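Local coordinates for alginate lyase A1-II' (Sphingomonas sp. A1, PDB 2CWS), which probably cleaves the polysaccharide alginate, as a lyase of polysaccharide lyase family 7, through the domain that makes up this chain, at residues T90-G95 with S222-H227; Q99-G104 with V206-S211; M136-N141 with V149-T154. All coordinates share one frame; numbering follows the deposited sequence.

Contact 1: residues T90-G95 with S222-H227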
loop_
_atom_site.group_PDB
_atom_site.type_symbol
_atom_site.label_atom_id
_atom_site.label_comp_id
_atom_site.label_asym_id
_atom_site.label_seq_id
_atom_site.Cartn_x
_atom_site.Cartn_y
_atom_site.Cartn_z
ATOM N N THR A 90 -9.571 -8.789 1.866
ATOM C CA THR A 90 -9.932 -7.782 0.887
ATOM C C THR A 90 -9.710 -6.380 1.424
ATOM O O THR A 90 -10.249 -6.039 2.469
ATOM C CB THR A 90 -11.421 -7.918 0.506
ATOM O OG1 THR A 90 -11.555 -9.275 0.002
ATOM C CG2 THR A 90 -11.790 -6.917 -0.586
ATOM N N MET A 91 -8.991 -5.564 0.666
ATOM C CA MET A 91 -8.882 -4.123 0.939
ATOM C C MET A 91 -9.633 -3.369 -0.132
ATOM O O MET A 91 -9.477 -3.654 -1.329
ATOM C CB MET A 91 -7.393 -3.745 0.949
ATOM C CG MET A 91 -7.231 -2.220 1.091
ATOM S SD MET A 91 -5.516 -1.720 1.416
ATOM C CE MET A 91 -4.771 -2.231 -0.174
ATOM N N LYS A 92 -10.419 -2.415 0.292
ATOM C CA LYS A 92 -11.098 -1.496 -0.600
ATOM C C LYS A 92 -10.681 -0.080 -0.240
ATOM O O LYS A 92 -10.547 0.255 0.933
ATOM C CB LYS A 92 -12.632 -1.557 -0.495
ATOM C CG LYS A 92 -13.163 -2.935 -0.800
ATOM C CD LYS A 92 -14.695 -2.867 -0.661
ATOM C CE LYS A 92 -15.156 -1.621 -1.406
ATOM N NZ LYS A 92 -16.619 -1.423 -1.402
ATOM N N LEU A 93 -10.457 0.750 -1.252
ATOM C CA LEU A 93 -10.161 2.146 -0.962
ATOM C C LEU A 93 -10.692 2.985 -2.107
ATOM O O LEU A 93 -10.886 2.525 -3.246
ATOM C CB LEU A 93 -8.655 2.373 -0.694
ATOM C CG LEU A 93 -7.681 2.003 -1.839
ATOM C CD1 LEU A 93 -7.540 3.102 -2.899
ATOM C CD2 LEU A 93 -6.301 1.789 -1.210
ATOM N N SER A 94 -10.849 4.273 -1.822
ATOM C CA SER A 94 -11.091 5.259 -2.864
ATOM C C SER A 94 -10.100 6.393 -2.640
ATOM O O SER A 94 -9.846 6.748 -1.480
ATOM C CB SER A 94 -12.532 5.766 -2.980
ATOM O OG SER A 94 -12.831 6.526 -1.842
ATOM N N GLY A 95 -9.522 6.893 -3.695
ATOM C CA GLY A 95 -8.459 7.881 -3.518
ATOM C C GLY A 95 -8.065 8.512 -4.806
ATOM O O GLY A 95 -8.705 8.310 -5.863
ATOM N N SER A 222 -11.662 6.802 1.448
ATOM C CA SER A 222 -12.220 5.663 2.185
ATOM C C SER A 222 -11.155 4.557 2.154
ATOM O O SER A 222 -10.363 4.497 1.195
ATOM C CB SER A 222 -13.549 5.201 1.591
ATOM O OG SER A 222 -13.368 4.824 0.255
ATOM N N LEU A 223 -11.178 3.708 3.190
ATOM C CA LEU A 223 -10.157 2.633 3.303
ATOM C C LEU A 223 -10.688 1.608 4.269
ATOM O O LEU A 223 -10.960 1.947 5.429
ATOM C CB LEU A 223 -8.843 3.201 3.850
ATOM C CG LEU A 223 -7.721 2.178 4.123
ATOM C CD1 LEU A 223 -7.276 1.466 2.858
ATOM C CD2 LEU A 223 -6.559 2.872 4.826
ATOM N N SER A 224 -10.866 0.363 3.819
ATOM C CA SER A 224 -11.354 -0.676 4.677
ATOM C C SER A 224 -10.667 -1.990 4.344
ATOM O O SER A 224 -10.235 -2.221 3.228
ATOM C CB SER A 224 -12.890 -0.814 4.626
ATOM O OG SER A 224 -13.281 -1.222 3.358
ATOM N N VAL A 225 -10.632 -2.868 5.340
ATOM C CA VAL A 225 -10.107 -4.220 5.191
ATOM C C VAL A 225 -11.100 -5.195 5.811
ATOM O O VAL A 225 -11.611 -4.956 6.884
ATOM C CB VAL A 225 -8.744 -4.337 5.895
ATOM C CG1 VAL A 225 -8.264 -5.777 5.894
ATOM C CG2 VAL A 225 -7.707 -3.424 5.268
ATOM N N SER A 226 -11.311 -6.315 5.093
ATOM C CA SER A 226 -12.196 -7.379 5.548
ATOM C C SER A 226 -11.496 -8.709 5.375
ATOM O O SER A 226 -11.031 -9.052 4.298
ATOM C CB SER A 226 -13.502 -7.366 4.732
ATOM O OG SER A 226 -14.351 -8.456 5.054
ATOM N N HIS A 227 -11.491 -9.506 6.455
ATOM C CA HIS A 227 -10.958 -10.862 6.439
ATOM C C HIS A 227 -12.137 -11.794 6.704
ATOM O O HIS A 227 -12.885 -11.599 7.695
ATOM C CB HIS A 227 -9.870 -11.035 7.514
ATOM C CG HIS A 227 -8.676 -10.188 7.176
ATOM N ND1 HIS A 227 -7.821 -10.570 6.141
ATOM C CD2 HIS A 227 -8.233 -9.047 7.707
ATOM C CE1 HIS A 227 -6.889 -9.645 6.056
ATOM N NE2 HIS A 227 -7.069 -8.719 6.985
#
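Thr-90 and Ser-226 meet through their flat peptide groups: Ser-226 N lies in the plane of the Thr-90 carbonyl, 2.8 Å from its O, and the return bond from Thr-90 N to Ser-226 O is tilted slightly, by 16°. The same mutual pairing recurs at Lys-92 with Ser-224, as expected of antiparallel strands. At the Ser-94 end the donor is lifted out of the plane instead: Ser-94 N stands 39° above the carbonyl plane of Ser-222, 3.1 Å from its O, and the return bond is long and weak. Here the hydroxyls add a link, Ser-94 OG lying 2.8 Å from Ser-222 OG in one of two modelled positions of Ser-94. Thr-90, Lys-92 and the serines suit this outward face, where hydroxyls and amine can meet water. Met-91, Leu-93, Leu-223 and Val-225 make the other face largely apolar, with His-227, bonded to Glu-72 and His-89, at its end. Leu-223 has CG anti to its backbone N (chi1 176°), and its CD1 touches Met-91 SD at 3.9 Å and Leu-93 CB at the same distance. Val-225 CG2 makes a looser apolar touch, 4.3 Å from Met-91 CB. Strand 88-99 is flanked on its other side by strand 162-169, while the apolar face packs onto Trp-15, Phe-200 and Ala-202 of the second sheet, forming the interior of a beta sandwich.

Contact 2: residues Q99-G104 with V206-S211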
loop_
_atom_site.group_PDB
_atom_site.type_symbol
_atom_site.label_atom_id
_atom_site.label_comp_id
_atom_site.label_asym_id
_atom_site.label_seq_id
_atom_site.Cartn_x
_atom_site.Cartn_y
_atom_site.Cartn_z
ATOM N N GLN A 99 -0.103 14.731 -6.803
ATOM C CA GLN A 99 1.168 15.286 -7.263
ATOM C C GLN A 99 2.167 14.123 -7.323
ATOM O O GLN A 99 2.178 13.276 -6.420
ATOM C CB GLN A 99 1.676 16.361 -6.277
ATOM C CG GLN A 99 3.026 16.950 -6.687
ATOM C CD GLN A 99 3.445 17.977 -5.641
ATOM O OE1 GLN A 99 2.760 19.009 -5.460
ATOM N NE2 GLN A 99 4.585 17.791 -4.972
ATOM N N LEU A 100 2.959 14.123 -8.382
ATOM C CA LEU A 100 3.973 13.099 -8.600
ATOM C C LEU A 100 5.359 13.679 -8.444
ATOM O O LEU A 100 5.565 14.893 -8.616
ATOM C CB LEU A 100 3.800 12.560 -10.040
ATOM C CG LEU A 100 2.613 11.627 -10.224
ATOM C CD1 LEU A 100 2.322 11.443 -11.716
ATOM C CD2 LEU A 100 2.832 10.301 -9.502
ATOM N N PRO A 101 6.355 12.831 -8.182
ATOM C CA PRO A 101 7.742 13.239 -8.268
ATOM C C PRO A 101 8.150 13.352 -9.720
ATOM O O PRO A 101 7.392 12.967 -10.628
ATOM C CB PRO A 101 8.504 12.099 -7.572
ATOM C CG PRO A 101 7.699 10.885 -8.017
ATOM C CD PRO A 101 6.244 11.359 -7.984
ATOM N N SER A 102 9.383 13.806 -9.992
ATOM C CA SER A 102 9.851 13.923 -11.354
ATOM C C SER A 102 9.790 12.588 -12.103
ATOM O O SER A 102 9.597 12.591 -13.323
ATOM C CB SER A 102 11.278 14.456 -11.387
ATOM O OG SER A 102 11.340 15.786 -10.855
ATOM N N SER A 103 9.968 11.470 -11.405
ATOM C CA SER A 103 9.971 10.189 -12.138
ATOM C C SER A 103 8.590 9.842 -12.685
ATOM O O SER A 103 8.480 8.989 -13.559
ATOM C CB SER A 103 10.386 9.042 -11.218
ATOM O OG SER A 103 9.273 8.729 -10.335
ATOM N N GLY A 104 7.526 10.444 -12.158
ATOM C CA GLY A 104 6.187 10.136 -12.666
ATOM C C GLY A 104 5.601 8.882 -12.072
ATOM O O GLY A 104 4.586 8.416 -12.591
ATOM N N VAL A 206 7.001 6.517 -2.761
ATOM C CA VAL A 206 7.412 7.350 -3.898
ATOM C C VAL A 206 8.532 6.698 -4.698
ATOM O O VAL A 206 9.610 6.492 -4.162
ATOM C CB VAL A 206 7.905 8.709 -3.352
ATOM C CG1 VAL A 206 8.223 9.654 -4.523
ATOM C CG2 VAL A 206 6.873 9.353 -2.412
ATOM N N GLN A 207 8.252 6.398 -5.987
ATOM C CA GLN A 207 9.275 5.700 -6.783
ATOM C C GLN A 207 10.191 6.691 -7.487
ATOM O O GLN A 207 10.326 6.760 -8.694
ATOM C CB GLN A 207 8.635 4.707 -7.796
ATOM C CG GLN A 207 7.631 3.764 -7.085
ATOM C CD GLN A 207 8.284 2.908 -6.049
ATOM O OE1 GLN A 207 9.118 2.028 -6.304
ATOM N NE2 GLN A 207 7.921 3.151 -4.763
ATOM N N ASP A 208 10.830 7.493 -6.654
ATOM C CA ASP A 208 11.831 8.507 -7.049
ATOM C C ASP A 208 12.600 8.814 -5.779
ATOM O O ASP A 208 11.999 9.206 -4.790
ATOM C CB ASP A 208 11.154 9.745 -7.593
ATOM C CG ASP A 208 12.068 10.812 -8.154
ATOM O OD1 ASP A 208 11.627 11.537 -9.099
ATOM O OD2 ASP A 208 13.210 10.900 -7.668
ATOM N N ASN A 209 13.919 8.586 -5.803
ATOM C CA ASN A 209 14.745 8.918 -4.617
ATOM C C ASN A 209 15.818 9.979 -4.953
ATOM O O ASN A 209 16.811 10.077 -4.268
ATOM C CB ASN A 209 15.414 7.693 -4.006
ATOM C CG ASN A 209 16.277 6.951 -4.949
ATOM O OD1 ASN A 209 16.750 5.839 -4.541
ATOM N ND2 ASN A 209 16.582 7.436 -6.121
ATOM N N THR A 210 15.605 10.669 -6.081
ATOM C CA THR A 210 16.636 11.541 -6.604
ATOM C C THR A 210 16.699 12.857 -5.847
ATOM O O THR A 210 15.747 13.337 -5.182
ATOM C CB THR A 210 16.400 11.837 -8.088
ATOM O OG1 THR A 210 15.199 12.618 -8.233
ATOM C CG2 THR A 210 16.297 10.559 -8.957
ATOM N N SER A 211 17.840 13.516 -5.980
ATOM C CA SER A 211 18.014 14.808 -5.325
ATOM C C SER A 211 16.982 15.858 -5.668
ATOM O O SER A 211 16.537 16.600 -4.763
ATOM C CB SER A 211 19.367 15.456 -5.776
ATOM O OG SER A 211 20.364 14.601 -5.280
#
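Pro-101 to Gly-104 form a type I beta turn that lies against Asp-208, which ends an inverse gamma turn centred on Gln-207. The carboxylate of Asp-208 works in two directions. Its CG is anti to the backbone N (chi1 -175°), and OD1 accepts Ser-103 N at 2.8 Å, met on the anti side and 21° out of the carboxylate plane. OD2 turns back on its own loop: Thr-210 N closes an Asx turn at 2.9 Å, and Thr-210 OG1 donates to the syn lone pair at 2.7 Å. Three N-H or O-H groups are thus gathered by one short acid, and a threonine two residues on supplies two of them. An alanine in place of Asp-208 would probably leave Ser-103 N and both Thr-210 donors without this acceptor and is likely to cost the loop its Asx turn, leaving Thr-210 freer to move. Both loops cross between the two sheets of the beta sandwich, 99-104 leading from strand 88-99 to strand 106-114, while the loop 206-211 leads from strand 204-206 to strand 215-228, so the contact ties together two sheet-to-sheet connections at one end of the fold. Ser-103 adds a second tie, its OG donating to Gln-207 O at 2.8 Å from well above the carbonyl plane, while Lys-105 N also bonds to that OG. Alongside these bonds the rigid ring of Pro-101 slides past Val-206, CG to CG1 at 3.7 Å, and both residues rest on Ala-216. Gly-104 ends the turn with positive phi (82°), where a CB would press on the carbonyl O of Ser-103.

Contact 3: residues M136-N141 with V149-T154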
loop_
_atom_site.group_PDB
_atom_site.type_symbol
_atom_site.label_atom_id
_atom_site.label_comp_id
_atom_site.label_asym_id
_atom_site.label_seq_id
_atom_site.Cartn_x
_atom_site.Cartn_y
_atom_site.Cartn_z
ATOM N N MET A 136 -1.416 -2.793 -11.688
ATOM C CA MET A 136 -1.428 -3.683 -10.520
ATOM C C MET A 136 -0.471 -4.816 -10.792
ATOM O O MET A 136 -0.800 -5.775 -11.498
ATOM C CB MET A 136 -2.804 -4.386 -10.436
ATOM C CG MET A 136 -3.801 -3.431 -9.816
ATOM S SD MET A 136 -3.536 -3.149 -8.059
ATOM C CE MET A 136 -5.250 -2.961 -7.593
ATOM N N GLN A 137 0.719 -4.715 -10.264
ATOM C CA GLN A 137 1.799 -5.674 -10.509
ATOM C C GLN A 137 1.702 -6.784 -9.469
ATOM O O GLN A 137 1.596 -6.511 -8.278
ATOM C CB GLN A 137 3.157 -4.962 -10.375
ATOM C CG GLN A 137 3.304 -3.874 -11.431
ATOM C CD GLN A 137 4.613 -3.090 -11.396
ATOM O OE1 GLN A 137 4.859 -2.227 -12.294
ATOM N NE2 GLN A 137 5.440 -3.290 -10.447
ATOM N N VAL A 138 1.734 -8.024 -9.944
ATOM C CA VAL A 138 1.698 -9.187 -9.029
ATOM C C VAL A 138 2.978 -9.959 -9.211
ATOM O O VAL A 138 3.299 -10.431 -10.331
ATOM C CB VAL A 138 0.465 -10.086 -9.267
ATOM C CG1 VAL A 138 0.442 -11.194 -8.237
ATOM C CG2 VAL A 138 -0.832 -9.274 -9.211
ATOM N N LYS A 139 3.750 -10.103 -8.162
ATOM C CA LYS A 139 5.009 -10.798 -8.275
ATOM C C LYS A 139 4.777 -12.258 -8.602
ATOM O O LYS A 139 3.841 -12.873 -8.096
ATOM C CB LYS A 139 5.763 -10.630 -6.944
ATOM C CG LYS A 139 7.227 -11.100 -7.070
ATOM C CD LYS A 139 8.040 -10.890 -5.819
ATOM C CE LYS A 139 9.535 -10.983 -6.006
ATOM N NZ LYS A 139 9.983 -12.227 -6.724
ATOM N N GLN A 140 5.627 -12.834 -9.460
ATOM C CA GLN A 140 5.467 -14.228 -9.839
ATOM C C GLN A 140 5.847 -15.194 -8.708
ATOM O O GLN A 140 5.037 -16.039 -8.316
ATOM C CB GLN A 140 6.357 -14.569 -11.080
ATOM C CG GLN A 140 5.739 -13.896 -12.344
ATOM C CD GLN A 140 6.574 -14.144 -13.570
ATOM O OE1 GLN A 140 6.005 -14.478 -14.633
ATOM N NE2 GLN A 140 7.879 -14.064 -13.476
ATOM N N ASN A 141 7.088 -15.046 -8.195
ATOM C CA ASN A 141 7.642 -16.044 -7.302
ATOM C C ASN A 141 7.917 -15.450 -5.913
ATOM O O ASN A 141 8.238 -14.250 -5.793
ATOM C CB ASN A 141 8.979 -16.556 -7.843
ATOM C CG ASN A 141 8.783 -17.300 -9.161
ATOM O OD1 ASN A 141 7.690 -17.807 -9.450
ATOM N ND2 ASN A 141 9.895 -17.270 -9.879
ATOM N N VAL A 149 3.809 -10.033 -12.998
ATOM C CA VAL A 149 2.681 -10.019 -13.926
ATOM C C VAL A 149 2.076 -8.614 -13.862
ATOM O O VAL A 149 1.637 -8.179 -12.800
ATOM C CB VAL A 149 1.625 -11.065 -13.573
ATOM C CG1 VAL A 149 0.511 -11.045 -14.611
ATOM C CG2 VAL A 149 2.279 -12.468 -13.424
ATOM N N HIS A 150 2.041 -7.926 -15.001
ATOM C CA HIS A 150 1.487 -6.579 -15.042
ATOM C C HIS A 150 0.016 -6.646 -15.373
ATOM O O HIS A 150 -0.446 -7.540 -16.096
ATOM C CB HIS A 150 2.245 -5.747 -16.101
ATOM C CG HIS A 150 3.693 -5.604 -15.722
ATOM N ND1 HIS A 150 4.148 -4.525 -15.036
ATOM C CD2 HIS A 150 4.776 -6.417 -15.848
ATOM C CE1 HIS A 150 5.442 -4.652 -14.770
ATOM N NE2 HIS A 150 5.846 -5.800 -15.291
ATOM N N ASN A 151 -0.741 -5.678 -14.845
ATOM C CA ASN A 151 -2.192 -5.592 -15.101
ATOM C C ASN A 151 -2.518 -4.113 -15.275
ATOM O O ASN A 151 -2.567 -3.357 -14.271
ATOM C CB ASN A 151 -3.009 -6.190 -13.951
ATOM C CG ASN A 151 -2.726 -7.687 -13.796
ATOM O OD1 ASN A 151 -3.313 -8.519 -14.526
ATOM N ND2 ASN A 151 -1.806 -8.058 -12.899
ATOM N N TYR A 152 -2.706 -3.704 -16.508
ATOM C CA TYR A 152 -2.785 -2.274 -16.830
ATOM C C TYR A 152 -4.236 -1.780 -16.907
ATOM O O TYR A 152 -5.074 -2.440 -17.572
ATOM C CB TYR A 152 -2.131 -1.986 -18.196
ATOM C CG TYR A 152 -0.634 -2.319 -18.155
ATOM C CD1 TYR A 152 -0.095 -3.375 -18.853
ATOM C CD2 TYR A 152 0.217 -1.533 -17.365
ATOM C CE1 TYR A 152 1.326 -3.621 -18.777
ATOM C CE2 TYR A 152 1.593 -1.750 -17.265
ATOM C CZ TYR A 152 2.107 -2.801 -17.977
ATOM O OH TYR A 152 3.465 -3.110 -17.910
ATOM N N PHE A 153 -4.463 -0.649 -16.255
ATOM C CA PHE A 153 -5.753 0.036 -16.268
ATOM C C PHE A 153 -5.511 1.374 -16.951
ATOM O O PHE A 153 -4.871 2.277 -16.389
ATOM C CB PHE A 153 -6.280 0.216 -14.827
ATOM C CG PHE A 153 -6.515 -1.117 -14.151
ATOM C CD1 PHE A 153 -5.454 -1.743 -13.450
ATOM C CD2 PHE A 153 -7.733 -1.736 -14.251
ATOM C CE1 PHE A 153 -5.709 -3.000 -12.872
ATOM C CE2 PHE A 153 -7.986 -2.953 -13.637
ATOM C CZ PHE A 153 -6.976 -3.569 -12.951
ATOM N N THR A 154 -6.051 1.487 -18.146
ATOM C CA THR A 154 -5.872 2.641 -19.001
ATOM C C THR A 154 -6.841 3.763 -18.655
ATOM O O THR A 154 -8.057 3.542 -18.534
ATOM C CB THR A 154 -6.097 2.209 -20.459
ATOM O OG1 THR A 154 -5.124 1.218 -20.765
ATOM C CG2 THR A 154 -5.951 3.370 -21.406
#
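Asn-151 turns its side chain back onto Met-136, and its ND2 donates to Met-136 O at 2.9 Å. The bond is nearly straight (N-H...O 165°): the acceptor lies in the amide plane, and the donor sits almost on the line of the C=O bond. With CG anti to the carbonyl carbon (chi1 -63°), the short asparagine side chain starts in the direction needed to reach across to the neighbouring strand. Met-136 N in turn donates to Asn-151 O at 2.9 Å, which gives a two-bond grip between these residues, while Asn-151 N is hydrogen-bonded to the Asp-135 carboxylate.

One step along, Gln-137 and His-150 lie side by side and point the same way, with amide and ring planes 75° apart. Gln-137 CG comes within 3.8 Å of His-150 ND1, an atom whose hydrogen bond goes to Asp-135; the long aliphatic stem of glutamine thus runs beside the ring. Val-138 and Val-149 then form a hydrogen-bonded antiparallel pair, with Val-149 N 2.7 Å from Val-138 O. Their branched side chains emerge on one face and both touch Val-184, a suitable place for compact apolar residues. Gln-140 crosses Val-149 at about a right angle, its CG 3.9 Å from Val-149 CG2.

At the other end Met-136, in one of two modelled conformers, brings CG obliquely to Phe-153 CE1 at 3.6 Å. The phenylalanine ring also takes part in a cation-pi contact with Arg-182, on the strand 180-185 of the other sheet. The whole is a beta hairpin whose second strand, interrupted around His-150 and Asn-151, lies at an edge of the sheet, paired here with strand 133-139.

In the fold
The three contacts belong to one beta sandwich of mainly antiparallel strands. Contact 1 lies within the seven-stranded sheet, contact 3 is a hairpin of the other sheet, and contact 2 joins two loops that connect the two sheets. Along the chain the pairs are concentric: 90-95 and 99-104 come first, then the hairpin 136-141 with 149-154, then 206-211 and 222-227. Contact 2 lies in the loops that follow strand 88-99 and precede strand 215-228, the two strands paired in contact 1, yet their centres are about 26 Å apart. The centre of contact 3 lies about 19 Å from that of contact 1. Contacts 1 and 2 join early and late parts of the domain, whereas contact 3 is local.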